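Endonuclease NucS (Thermococcus kodakarensis KOD1, PDB 5GKE) binds double-stranded DNA and acts as a mismatch restriction endonuclease of the NucS family, with magnesium bound in its nuclease domain. Local coordinates at residues A[18-23]-A[113-118]; A[39-42]-A[46-49]; A[83-88]-A[93-98]; A[199-202]-A[207-210]. The protein carries 1 engineered substitution. All coordinates share one frame; numbering follows the deposited sequence.

Contact 1: A[18-23]-A[113-118]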
loop_
_atom_site.group_PDB
_atom_site.type_symbol
_atom_site.label_atom_id
_atom_site.label_comp_id
_atom_site.label_asym_id
_atom_site.label_seq_id
_atom_site.Cartn_x
_atom_site.Cartn_y
_atom_site.Cartn_z
ATOM N N VAL A 18 -4.784 28.311 14.896
ATOM C CA VAL A 18 -4.965 27.558 16.136
ATOM C C VAL A 18 -6.422 27.229 16.383
ATOM O O VAL A 18 -6.788 26.082 16.686
ATOM C CB VAL A 18 -4.414 28.340 17.346
ATOM C CG1 VAL A 18 -4.772 27.638 18.650
ATOM C CG2 VAL A 18 -2.907 28.511 17.222
ATOM N N SER A 19 -7.254 28.250 16.232
ATOM C CA SER A 19 -8.682 28.122 16.454
ATOM C C SER A 19 -9.310 27.017 15.601
ATOM O O SER A 19 -10.061 26.181 16.113
ATOM C CB SER A 19 -9.368 29.472 16.179
ATOM O OG SER A 19 -10.777 29.348 16.278
ATOM N N LEU A 20 -8.992 27.007 14.307
ATOM C CA LEU A 20 -9.566 26.014 13.387
ATOM C C LEU A 20 -9.028 24.618 13.586
ATOM O O LEU A 20 -9.787 23.650 13.565
ATOM C CB LEU A 20 -9.331 26.421 11.945
ATOM C CG LEU A 20 -10.374 27.425 11.444
ATOM C CD1 LEU A 20 -10.233 27.654 9.945
ATOM C CD2 LEU A 20 -11.743 26.898 11.766
ATOM N N VAL A 21 -7.719 24.498 13.763
ATOM C CA VAL A 21 -7.159 23.188 14.064
ATOM C C VAL A 21 -7.851 22.606 15.290
ATOM O O VAL A 21 -8.388 21.495 15.237
ATOM C CB VAL A 21 -5.663 23.254 14.305
ATOM C CG1 VAL A 21 -5.174 21.909 14.744
ATOM C CG2 VAL A 21 -4.945 23.715 13.028
ATOM N N ASN A 22 -7.878 23.388 16.370
ATOM C CA ASN A 22 -8.481 22.958 17.630
ATOM C C ASN A 22 -9.898 22.486 17.427
ATOM O O ASN A 22 -10.280 21.380 17.831
ATOM C CB ASN A 22 -8.479 24.094 18.649
ATOM C CG ASN A 22 -7.093 24.422 19.169
ATOM O OD1 ASN A 22 -6.159 23.613 19.069
ATOM N ND2 ASN A 22 -6.954 25.620 19.737
ATOM N N SER A 23 -10.672 23.347 16.785
ATOM C CA SER A 23 -12.066 23.075 16.512
ATOM C C SER A 23 -12.241 21.784 15.721
ATOM O O SER A 23 -13.115 20.966 16.030
ATOM C CB SER A 23 -12.680 24.248 15.758
ATOM O OG SER A 23 -13.958 23.878 15.274
ATOM N N TYR A 113 -1.302 28.816 3.606
ATOM C CA TYR A 113 -2.104 29.488 2.582
ATOM C C TYR A 113 -3.591 29.306 2.828
ATOM O O TYR A 113 -4.402 30.181 2.533
ATOM C CB TYR A 113 -1.777 28.964 1.188
ATOM C CG TYR A 113 -0.310 28.919 0.840
ATOM C CD1 TYR A 113 0.429 30.092 0.695
ATOM C CD2 TYR A 113 0.335 27.702 0.617
ATOM C CE1 TYR A 113 1.779 30.054 0.362
ATOM C CE2 TYR A 113 1.680 27.660 0.282
ATOM C CZ TYR A 113 2.394 28.836 0.154
ATOM O OH TYR A 113 3.724 28.796 -0.179
ATOM N N MET A 114 -3.963 28.143 3.327
ATOM C CA MET A 114 -5.357 27.914 3.658
ATOM C C MET A 114 -5.464 26.908 4.794
ATOM O O MET A 114 -4.639 26.001 4.907
ATOM C CB MET A 114 -6.129 27.425 2.429
ATOM C CG MET A 114 -7.635 27.401 2.623
ATOM S SD MET A 114 -8.476 26.368 1.408
ATOM C CE MET A 114 -8.295 24.769 2.221
ATOM N N VAL A 115 -6.475 27.083 5.633
ATOM C CA VAL A 115 -6.856 26.077 6.611
ATOM C C VAL A 115 -8.363 25.900 6.517
ATOM O O VAL A 115 -9.096 26.856 6.298
ATOM C CB VAL A 115 -6.431 26.466 8.050
ATOM C CG1 VAL A 115 -6.910 27.861 8.400
ATOM C CG2 VAL A 115 -6.966 25.467 9.049
ATOM N N SER A 116 -8.832 24.674 6.663
ATOM C CA SER A 116 -10.251 24.412 6.510
ATOM C C SER A 116 -10.714 23.307 7.427
ATOM O O SER A 116 -9.973 22.358 7.729
ATOM C CB SER A 116 -10.583 24.044 5.060
ATOM O OG SER A 116 -10.008 22.786 4.724
ATOM N N VAL A 117 -11.954 23.438 7.863
ATOM C CA VAL A 117 -12.567 22.440 8.705
ATOM C C VAL A 117 -13.770 21.906 7.973
ATOM O O VAL A 117 -14.653 22.665 7.572
ATOM C CB VAL A 117 -12.968 23.016 10.073
ATOM C CG1 VAL A 117 -13.807 22.025 10.848
ATOM C CG2 VAL A 117 -11.734 23.397 10.851
ATOM N N PHE A 118 -13.796 20.596 7.780
ATOM C CA PHE A 118 -14.853 19.977 7.014
ATOM C C PHE A 118 -15.566 18.989 7.918
ATOM O O PHE A 118 -15.029 17.936 8.242
ATOM C CB PHE A 118 -14.264 19.302 5.766
ATOM C CG PHE A 118 -15.276 18.595 4.889
ATOM C CD1 PHE A 118 -16.614 18.925 4.919
ATOM C CD2 PHE A 118 -14.865 17.590 4.023
ATOM C CE1 PHE A 118 -17.518 18.263 4.104
ATOM C CE2 PHE A 118 -15.765 16.937 3.214
ATOM C CZ PHE A 118 -17.088 17.272 3.251
#
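Leu20 of helix segment 18-23 and Val117 of strand segment 113-118 have the nearest CA atoms across the contact, 6.6 Å apart. The helical geometry is confirmed by the bond from Asn22 N to Val18 O (2.9 Å), and in strand 111-118 Tyr113 and Met114 both face Phe34, which defines a classic beta bulge. Beyond the bulge the side chains alternate: Val115 and Val117 point toward the helix, Ser116 away from it. The contact itself is carried by a single leucine set against these two valines. Leu20 places CG anti to its carbonyl carbon (chi1 -83°), which sends the fork of the side chain down to the strand and divides its branches between the partners. Leu20 CD1 meets Val115 CG1 at 3.7 Å, while Leu20 CD2 meets Val117 CG2 at 3.6 Å. Closer to the backbone, Leu20 CB lies 3.9 Å from Val115 CG2. The same CG2 methyl of Val117 also comes within 3.3 Å of Leu20 O, so it touches both the side chain and the main chain of one residue. Thr7 and Ile9 of strand 6-10 enclose Leu20 further. On the other side of the strand, Phe118 stacks with Phe34 of the second subunit. This is helix-on-sheet packing: helix 14-27 covers one face of the curled antiparallel sheet of the N-terminal PH-like domain, while the dimer partner approaches the other.

Contact 2: A[39-42]-A[46-49]. With nucleotides of chain D.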
loop_
_atom_site.group_PDB
_atom_site.type_symbol
_atom_site.label_atom_id
_atom_site.label_comp_id
_atom_site.label_asym_id
_atom_site.label_seq_id
_atom_site.Cartn_x
_atom_site.Cartn_y
_atom_site.Cartn_z
ATOM N N VAL A 39 9.026 18.737 6.635
ATOM C CA VAL A 39 8.501 17.576 7.340
ATOM C C VAL A 39 9.620 16.716 7.930
ATOM O O VAL A 39 10.575 16.336 7.250
ATOM C CB VAL A 39 7.612 16.709 6.426
ATOM C CG1 VAL A 39 6.980 15.561 7.238
ATOM C CG2 VAL A 39 6.516 17.558 5.796
ATOM N N HIS A 40 9.495 16.416 9.211
ATOM C CA HIS A 40 10.509 15.633 9.898
ATOM C C HIS A 40 9.810 14.392 10.430
ATOM O O HIS A 40 8.796 14.500 11.120
ATOM C CB HIS A 40 11.173 16.458 11.003
ATOM C CG HIS A 40 11.413 17.888 10.619
ATOM N ND1 HIS A 40 12.446 18.271 9.792
ATOM C CD2 HIS A 40 10.734 19.022 10.930
ATOM C CE1 HIS A 40 12.399 19.582 9.612
ATOM N NE2 HIS A 40 11.370 20.060 10.289
ATOM N N TYR A 41 10.299 13.214 10.050
ATOM C CA TYR A 41 9.663 11.967 10.478
ATOM C C TYR A 41 10.665 11.033 11.170
ATOM O O TYR A 41 11.762 10.791 10.674
ATOM C CB TYR A 41 8.988 11.255 9.282
ATOM C CG TYR A 41 8.779 9.781 9.533
ATOM C CD1 TYR A 41 7.842 9.340 10.464
ATOM C CD2 TYR A 41 9.553 8.830 8.874
ATOM C CE1 TYR A 41 7.678 7.993 10.732
ATOM C CE2 TYR A 41 9.399 7.480 9.128
ATOM C CZ TYR A 41 8.467 7.062 10.061
ATOM O OH TYR A 41 8.312 5.710 10.301
ATOM N N ASP A 42 10.290 10.530 12.336
ATOM C CA ASP A 42 11.128 9.571 13.042
ATOM C C ASP A 42 10.298 8.497 13.727
ATOM O O ASP A 42 9.437 8.796 14.566
ATOM C CB ASP A 42 12.013 10.280 14.065
ATOM C CG ASP A 42 13.144 9.385 14.585
ATOM O OD1 ASP A 42 13.495 8.384 13.910
ATOM O OD2 ASP A 42 13.682 9.688 15.668
ATOM N N LYS A 46 13.233 6.847 9.157
ATOM C CA LYS A 46 13.500 8.260 9.405
ATOM C C LYS A 46 13.585 9.017 8.088
ATOM O O LYS A 46 14.119 8.496 7.105
ATOM C CB LYS A 46 14.791 8.424 10.213
ATOM C CG LYS A 46 15.156 9.849 10.564
ATOM C CD LYS A 46 16.011 9.924 11.834
ATOM C CE LYS A 46 17.273 10.744 11.601
ATOM N NZ LYS A 46 16.993 11.973 10.801
ATOM N N SER A 47 13.051 10.238 8.060
ATOM C CA SER A 47 13.042 11.010 6.817
ATOM C C SER A 47 13.017 12.527 7.015
ATOM O O SER A 47 12.606 13.023 8.054
ATOM C CB SER A 47 11.841 10.607 5.950
ATOM O OG SER A 47 10.620 11.033 6.535
ATOM N N GLU A 48 13.444 13.248 5.983
ATOM C CA GLU A 48 13.419 14.697 5.993
ATOM C C GLU A 48 12.887 15.215 4.667
ATOM O O GLU A 48 13.240 14.721 3.599
ATOM C CB GLU A 48 14.810 15.271 6.261
ATOM C CG GLU A 48 15.302 15.109 7.697
ATOM C CD GLU A 48 14.514 15.949 8.705
ATOM O OE1 GLU A 48 14.011 17.039 8.333
ATOM O OE2 GLU A 48 14.411 15.517 9.877
ATOM N N LEU A 49 12.020 16.211 4.743
ATOM C CA LEU A 49 11.515 16.869 3.554
ATOM C C LEU A 49 11.673 18.380 3.710
ATOM O O LEU A 49 11.152 18.962 4.667
ATOM C CB LEU A 49 10.049 16.481 3.315
ATOM C CG LEU A 49 9.432 16.920 1.993
ATOM C CD1 LEU A 49 10.208 16.322 0.834
ATOM C CD2 LEU A 49 7.943 16.551 1.925
ATOM P P DG D 8 8.902 3.318 2.992
ATOM O OP1 DG D 8 8.017 4.408 2.506
ATOM O OP2 DG D 8 10.259 3.184 2.409
ATOM O "O5'" DG D 8 9.045 3.495 4.569
ATOM C "C5'" DG D 8 9.793 2.569 5.329
ATOM C "C4'" DG D 8 9.095 2.267 6.636
ATOM O "O4'" DG D 8 8.897 3.502 7.354
ATOM C "C3'" DG D 8 7.710 1.637 6.495
ATOM O "O3'" DG D 8 7.469 0.745 7.558
ATOM C "C2'" DG D 8 6.773 2.834 6.563
ATOM C "C1'" DG D 8 7.510 3.747 7.530
ATOM N N9 DG D 8 7.255 5.153 7.262
ATOM C C8 DG D 8 7.779 5.901 6.239
ATOM N N7 DG D 8 7.359 7.130 6.228
ATOM C C5 DG D 8 6.494 7.199 7.312
ATOM C C6 DG D 8 5.739 8.286 7.798
ATOM O O6 DG D 8 5.681 9.438 7.348
ATOM N N1 DG D 8 4.990 7.935 8.918
ATOM C C2 DG D 8 4.974 6.685 9.496
ATOM N N2 DG D 8 4.195 6.542 10.575
ATOM N N3 DG D 8 5.679 5.654 9.049
ATOM C C4 DG D 8 6.413 5.986 7.954
HETATM O O HOH W 1 9.761 13.773 5.973
#
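A beta hairpin of the N-terminal PH-like domain, strands 30-42 and 46-50, sets His40 across from Glu48 and Tyr41 across from Ser47, and carries one base of the bound DNA. The two short segments run antiparallel at 179°, their axes 4.8 Å apart. Val39 with Leu49 and Tyr41 with Ser47 are hydrogen-bonded pairs, each with two backbone bonds, and a water donating to Val39 O and accepting from Ser47 OG bridges the strands. At the His40-Glu48 pair the side chains bond as well: His40 ND1 donates to Glu48 OE1, modelled at a very short 2.5 Å, a doubtful length. The bend of Glu48 at chi2 (-68°) turns its carboxylate back to the edge of the imidazole, the two planes 41° apart. With Glu106 and Glu108 as well as Glu48 packed on His40, a positively charged ring is likely to be favoured. On the other face, Ser47 OG sits at the edge of the Tyr41 ring, 3.4 Å from Tyr41 CD2. The guanine of DG8 of chain D lies over one face of that ring, its C5 3.3 Å above the ring plane and offset toward the rim. Tyr41 OH bonds to Glu103 OE1 and Ala45 N. With a leucine in place of Tyr41, the guanine would probably lose the flat surface beneath it and Glu103 its hydroxyl partner. Strand 103-109 flanks segment 39-42 through backbone bonds of His40 and Asp42, whereas segment 46-49 pairs antiparallel with a strand of the second subunit, extending the sheet across the interface.

Contact 3: A[83-88]-A[93-98]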
loop_
_atom_site.group_PDB
_atom_site.type_symbol
_atom_site.label_atom_id
_atom_site.label_comp_id
_atom_site.label_asym_id
_atom_site.label_seq_id
_atom_site.Cartn_x
_atom_site.Cartn_y
_atom_site.Cartn_z
ATOM N N ARG A 83 -2.064 10.655 17.695
ATOM C CA ARG A 83 -2.630 11.809 18.389
ATOM C C ARG A 83 -1.918 13.009 17.843
ATOM O O ARG A 83 -0.694 13.022 17.806
ATOM C CB ARG A 83 -2.430 11.761 19.905
ATOM C CG ARG A 83 -3.161 10.684 20.678
ATOM C CD ARG A 83 -2.926 10.885 22.193
ATOM N NE ARG A 83 -3.538 9.844 23.020
ATOM C CZ ARG A 83 -4.819 9.832 23.389
ATOM N NH1 ARG A 83 -5.641 10.802 23.001
ATOM N NH2 ARG A 83 -5.287 8.843 24.141
ATOM N N VAL A 84 -2.665 14.023 17.439
ATOM C CA VAL A 84 -2.041 15.179 16.835
ATOM C C VAL A 84 -2.283 16.397 17.707
ATOM O O VAL A 84 -3.243 16.456 18.478
ATOM C CB VAL A 84 -2.575 15.420 15.410
ATOM C CG1 VAL A 84 -3.963 15.968 15.472
ATOM C CG2 VAL A 84 -1.678 16.365 14.652
ATOM N N ARG A 85 -1.373 17.350 17.620
ATOM C CA ARG A 85 -1.534 18.604 18.319
ATOM C C ARG A 85 -0.743 19.664 17.564
ATOM O O ARG A 85 0.169 19.343 16.798
ATOM C CB ARG A 85 -1.067 18.490 19.765
ATOM C CG ARG A 85 0.433 18.346 19.914
ATOM C CD ARG A 85 0.858 18.263 21.375
ATOM N NE ARG A 85 2.299 18.035 21.479
ATOM C CZ ARG A 85 2.869 16.835 21.406
ATOM N NH1 ARG A 85 4.186 16.714 21.490
ATOM N NH2 ARG A 85 2.119 15.753 21.239
ATOM N N LEU A 86 -1.126 20.921 17.746
ATOM C CA LEU A 86 -0.419 22.044 17.152
ATOM C C LEU A 86 0.425 22.723 18.206
ATOM O O LEU A 86 -0.096 23.165 19.227
ATOM C CB LEU A 86 -1.408 23.038 16.535
ATOM C CG LEU A 86 -0.873 24.368 15.996
ATOM C CD1 LEU A 86 0.220 24.185 14.977
ATOM C CD2 LEU A 86 -2.028 25.212 15.422
ATOM N N GLU A 87 1.727 22.806 17.962
ATOM C CA GLU A 87 2.620 23.449 18.907
ATOM C C GLU A 87 3.089 24.753 18.333
ATOM O O GLU A 87 3.419 24.840 17.147
ATOM C CB GLU A 87 3.822 22.560 19.245
ATOM C CG GLU A 87 3.441 21.377 20.111
ATOM C CD GLU A 87 4.620 20.517 20.505
ATOM O OE1 GLU A 87 5.723 20.708 19.947
ATOM O OE2 GLU A 87 4.437 19.647 21.385
ATOM N N LEU A 88 3.113 25.772 19.180
ATOM C CA LEU A 88 3.582 27.076 18.753
ATOM C C LEU A 88 5.046 27.191 19.112
ATOM O O LEU A 88 5.426 27.236 20.281
ATOM C CB LEU A 88 2.751 28.193 19.383
ATOM C CG LEU A 88 1.384 28.512 18.752
ATOM C CD1 LEU A 88 0.926 27.477 17.736
ATOM C CD2 LEU A 88 0.303 28.729 19.812
ATOM N N VAL A 93 3.736 24.123 14.498
ATOM C CA VAL A 93 4.193 22.796 14.101
ATOM C C VAL A 93 3.126 21.777 14.449
ATOM O O VAL A 93 2.679 21.703 15.597
ATOM C CB VAL A 93 5.537 22.428 14.781
ATOM C CG1 VAL A 93 5.950 21.011 14.444
ATOM C CG2 VAL A 93 6.618 23.396 14.355
ATOM N N LEU A 94 2.675 21.045 13.435
ATOM C CA LEU A 94 1.775 19.909 13.622
ATOM C C LEU A 94 2.581 18.676 14.049
ATOM O O LEU A 94 3.582 18.360 13.413
ATOM C CB LEU A 94 1.023 19.627 12.333
ATOM C CG LEU A 94 -0.425 20.067 12.154
ATOM C CD1 LEU A 94 -0.716 21.372 12.827
ATOM C CD2 LEU A 94 -0.732 20.138 10.680
ATOM N N VAL A 95 2.164 17.973 15.101
ATOM C CA VAL A 95 3.052 16.958 15.647
ATOM C C VAL A 95 2.618 15.497 15.462
ATOM O O VAL A 95 3.423 14.721 14.976
ATOM C CB VAL A 95 3.382 17.241 17.110
ATOM C CG1 VAL A 95 4.105 16.069 17.724
ATOM C CG2 VAL A 95 4.319 18.442 17.165
ATOM N N SER A 96 1.457 15.045 15.904
ATOM C CA SER A 96 1.144 13.618 15.583
ATOM C C SER A 96 2.126 12.529 16.114
ATOM O O SER A 96 3.080 12.127 15.430
ATOM C CB SER A 96 0.993 13.410 14.077
ATOM O OG SER A 96 0.484 12.111 13.830
ATOM N N ILE A 97 1.944 12.140 17.368
ATOM C CA ILE A 97 2.688 11.040 17.975
ATOM C C ILE A 97 1.954 9.696 17.866
ATOM O O ILE A 97 0.735 9.623 17.974
ATOM C CB ILE A 97 2.974 11.355 19.456
ATOM C CG1 ILE A 97 4.034 12.452 19.550
ATOM C CG2 ILE A 97 3.406 10.111 20.220
ATOM C CD1 ILE A 97 4.199 13.045 20.942
ATOM N N ARG A 98 2.701 8.625 17.635
ATOM C CA ARG A 98 2.114 7.295 17.620
ATOM C C ARG A 98 2.790 6.440 18.682
ATOM O O ARG A 98 4.013 6.549 18.941
ATOM C CB ARG A 98 2.258 6.670 16.235
ATOM C CG ARG A 98 1.441 5.442 15.976
ATOM C CD ARG A 98 1.710 4.952 14.554
ATOM N NE ARG A 98 1.207 3.594 14.329
ATOM C CZ ARG A 98 1.749 2.732 13.474
ATOM N NH1 ARG A 98 2.810 3.095 12.773
ATOM N NH2 ARG A 98 1.235 1.514 13.312
#
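Across the beta hairpin of strands 86-88 and 92-98 in the N-terminal PH-like domain, Val95 and Ile97 meet the Arg85 guanidinium from different directions. Arg85 CG lies between the backbone N and the carbonyl carbon (chi1 70°), and the extended chain brings the guanidinium alongside both. Val95 CG1 stands over one face, 3.7 Å above the plane and offset toward the rim; Ile97 CD1 comes in at the edge, 3.4 Å from Arg85 NH2. In that plane too, Glu87 OE2 is gripped side-on by Arg85 NE (2.7 Å) and Arg85 NH1 (2.9 Å), bonds that should limit rotation of the guanidinium. Glu87 OE1 has a salt bridge to Arg89, and Val95 CG2 rests against it at 3.9 Å. Leu86 CD1 makes apolar contact with Leu94 CD1 at 3.7 Å; Val84 CG2 packs on the Ser96 backbone, 3.6 Å from Ser96 N. Arg83-Ile97 and Glu87-Val93 each share two backbone bonds. At Val95 and Ser96 the strand is broken, with positive phi at Ser96 (60°), yet Val95 N bonds to Arg85 O, and Ser96 CA lies 3.8 Å from Val84 CA. Helix 14-27 packs on Val84 and Leu86, Phe64 of strand 64-67 on Val84, Leu94 and Ser96, and strand 103-109 bonds to the Leu94 and Ser96 backbones.

Contact 4: A[199-202]-A[207-210]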
loop_
_atom_site.group_PDB
_atom_site.type_symbol
_atom_site.label_atom_id
_atom_site.label_comp_id
_atom_site.label_asym_id
_atom_site.label_seq_id
_atom_site.Cartn_x
_atom_site.Cartn_y
_atom_site.Cartn_z
ATOM N N ILE A 199 4.283 -28.863 3.199
ATOM C CA ILE A 199 3.867 -29.063 4.576
ATOM C C ILE A 199 2.790 -30.138 4.648
ATOM O O ILE A 199 2.808 -30.986 5.543
ATOM C CB ILE A 199 3.368 -27.758 5.199
ATOM C CG1 ILE A 199 4.558 -26.842 5.478
ATOM C CG2 ILE A 199 2.606 -28.027 6.489
ATOM C CD1 ILE A 199 4.161 -25.435 5.794
ATOM N N LEU A 200 1.881 -30.128 3.679
ATOM C CA LEU A 200 0.818 -31.123 3.639
ATOM C C LEU A 200 1.347 -32.500 3.249
ATOM O O LEU A 200 0.822 -33.504 3.703
ATOM C CB LEU A 200 -0.291 -30.696 2.683
ATOM C CG LEU A 200 -1.232 -29.640 3.269
ATOM C CD1 LEU A 200 -2.087 -29.089 2.185
ATOM C CD2 LEU A 200 -2.113 -30.211 4.360
ATOM N N ARG A 201 2.376 -32.554 2.410
ATOM C CA ARG A 201 2.976 -33.839 2.053
ATOM C C ARG A 201 3.604 -34.517 3.272
ATOM O O ARG A 201 3.672 -35.733 3.328
ATOM C CB ARG A 201 4.019 -33.679 0.950
ATOM C CG ARG A 201 3.401 -33.545 -0.422
ATOM C CD ARG A 201 4.375 -33.774 -1.563
ATOM N NE ARG A 201 3.625 -33.823 -2.821
ATOM C CZ ARG A 201 3.866 -33.044 -3.872
ATOM N NH1 ARG A 201 4.863 -32.165 -3.833
ATOM N NH2 ARG A 201 3.118 -33.149 -4.969
ATOM N N GLU A 202 4.031 -33.728 4.252
ATOM C CA GLU A 202 4.641 -34.277 5.455
ATOM C C GLU A 202 3.661 -35.138 6.261
ATOM O O GLU A 202 4.082 -36.106 6.902
ATOM C CB GLU A 202 5.214 -33.153 6.321
ATOM C CG GLU A 202 6.619 -32.731 5.888
ATOM C CD GLU A 202 7.020 -31.351 6.389
ATOM O OE1 GLU A 202 6.484 -30.911 7.432
ATOM O OE2 GLU A 202 7.878 -30.709 5.737
ATOM N N LYS A 207 0.290 -37.897 -1.855
ATOM C CA LYS A 207 -1.132 -37.776 -2.187
ATOM C C LYS A 207 -1.653 -36.329 -2.234
ATOM O O LYS A 207 -2.858 -36.100 -2.126
ATOM C CB LYS A 207 -1.977 -38.590 -1.200
ATOM C CG LYS A 207 -1.839 -40.104 -1.384
ATOM C CD LYS A 207 -2.466 -40.578 -2.700
ATOM C CE LYS A 207 -3.409 -41.763 -2.500
ATOM N NZ LYS A 207 -4.615 -41.722 -3.386
ATOM N N VAL A 208 -0.743 -35.359 -2.276
ATOM C CA VAL A 208 -1.123 -33.951 -2.339
ATOM C C VAL A 208 -0.904 -33.326 -3.725
ATOM O O VAL A 208 0.152 -33.486 -4.334
ATOM C CB VAL A 208 -0.351 -33.151 -1.294
ATOM C CG1 VAL A 208 -0.825 -31.718 -1.266
ATOM C CG2 VAL A 208 -0.546 -33.784 0.075
ATOM N N ARG A 209 -1.929 -32.641 -4.225
ATOM C CA ARG A 209 -1.825 -31.822 -5.438
ATOM C C ARG A 209 -1.909 -30.335 -5.093
ATOM O O ARG A 209 -2.726 -29.952 -4.256
ATOM C CB ARG A 209 -2.934 -32.157 -6.422
ATOM C CG ARG A 209 -2.838 -33.512 -7.070
ATOM C CD ARG A 209 -4.156 -33.844 -7.739
ATOM N NE ARG A 209 -4.469 -32.925 -8.831
ATOM C CZ ARG A 209 -5.695 -32.702 -9.288
ATOM N NH1 ARG A 209 -6.720 -33.310 -8.716
ATOM N NH2 ARG A 209 -5.902 -31.856 -10.297
ATOM N N GLY A 210 -1.010 -29.520 -5.649
ATOM C CA GLY A 210 -1.175 -28.075 -5.624
ATOM C C GLY A 210 -1.761 -27.502 -6.897
ATOM O O GLY A 210 -1.366 -27.880 -8.004
#
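Arg201 and Val208 have the nearest CA atoms, 6.0 Å apart, between the late part of helix 187-204 and the beginning of strand 208-214. The two elements belong to a beta-alpha-beta unit, strand 175-180, helix 187-204 and strand 208-214, in the C-terminal domain of the PDDEXK clan. The magnesium ligands Glu179 and Gln192 lie on the first strand and the helix of this same unit, and the side chain of Leu200 is about 12 Å from the ion. Val208 points toward the helix and is met by two consecutive residues. Val208 CG2 reaches Leu200 CB at 4.0 Å and lies 3.9 Å from Leu200 O, so the helix backbone takes part in the packing. From Arg201 comes the aliphatic root of the side chain, CG against Val208 CB at 3.9 Å. Val177 of strand 175-180 touches both Leu200 and Val208, closing the apolar layer between helix and sheet. Arg201 directs CG anti to its carbonyl carbon (chi1 -79°) and then runs extended to NE, a path that crosses the valine obliquely and carries the guanidinium to the strand's main chain. A serine in its place would probably uncover one side of Val208 and leave Val208 O without the arginine donor. Arg209, pointing away from the helix, forms salt bridges with Glu147, Asp170 and Glu231. The polar link from helix to strand is weak: Arg201 NH2 donates to Val208 O over 3.1 Å with an N-H...O angle of 127°, while the buried Arg201 NE has no partner in the model.

Contacts 1, 2 and 3 share the curled sheet of the PH-like domain, whereas contact 4 lies in the nuclease domain, its centre 48 Å or more from theirs. Contacts 1 and 3 meet directly: Val18 and Val21 of helix 14-27 pack on Leu86, so one helix joins the hairpin of contact 3 to strand 111-118. Contacts 1 and 4 are both buried helix-on-strand packing, but the touching side chains of the first are all apolar and the second adds a weak arginine-carbonyl bond. The hairpins, contacts 2 and 3, are partly buried and rely on paired backbone bonds. Their polar side-chain pairs differ in place, with His40-Glu48 spanning two strands and Arg85-Glu87 lying along one.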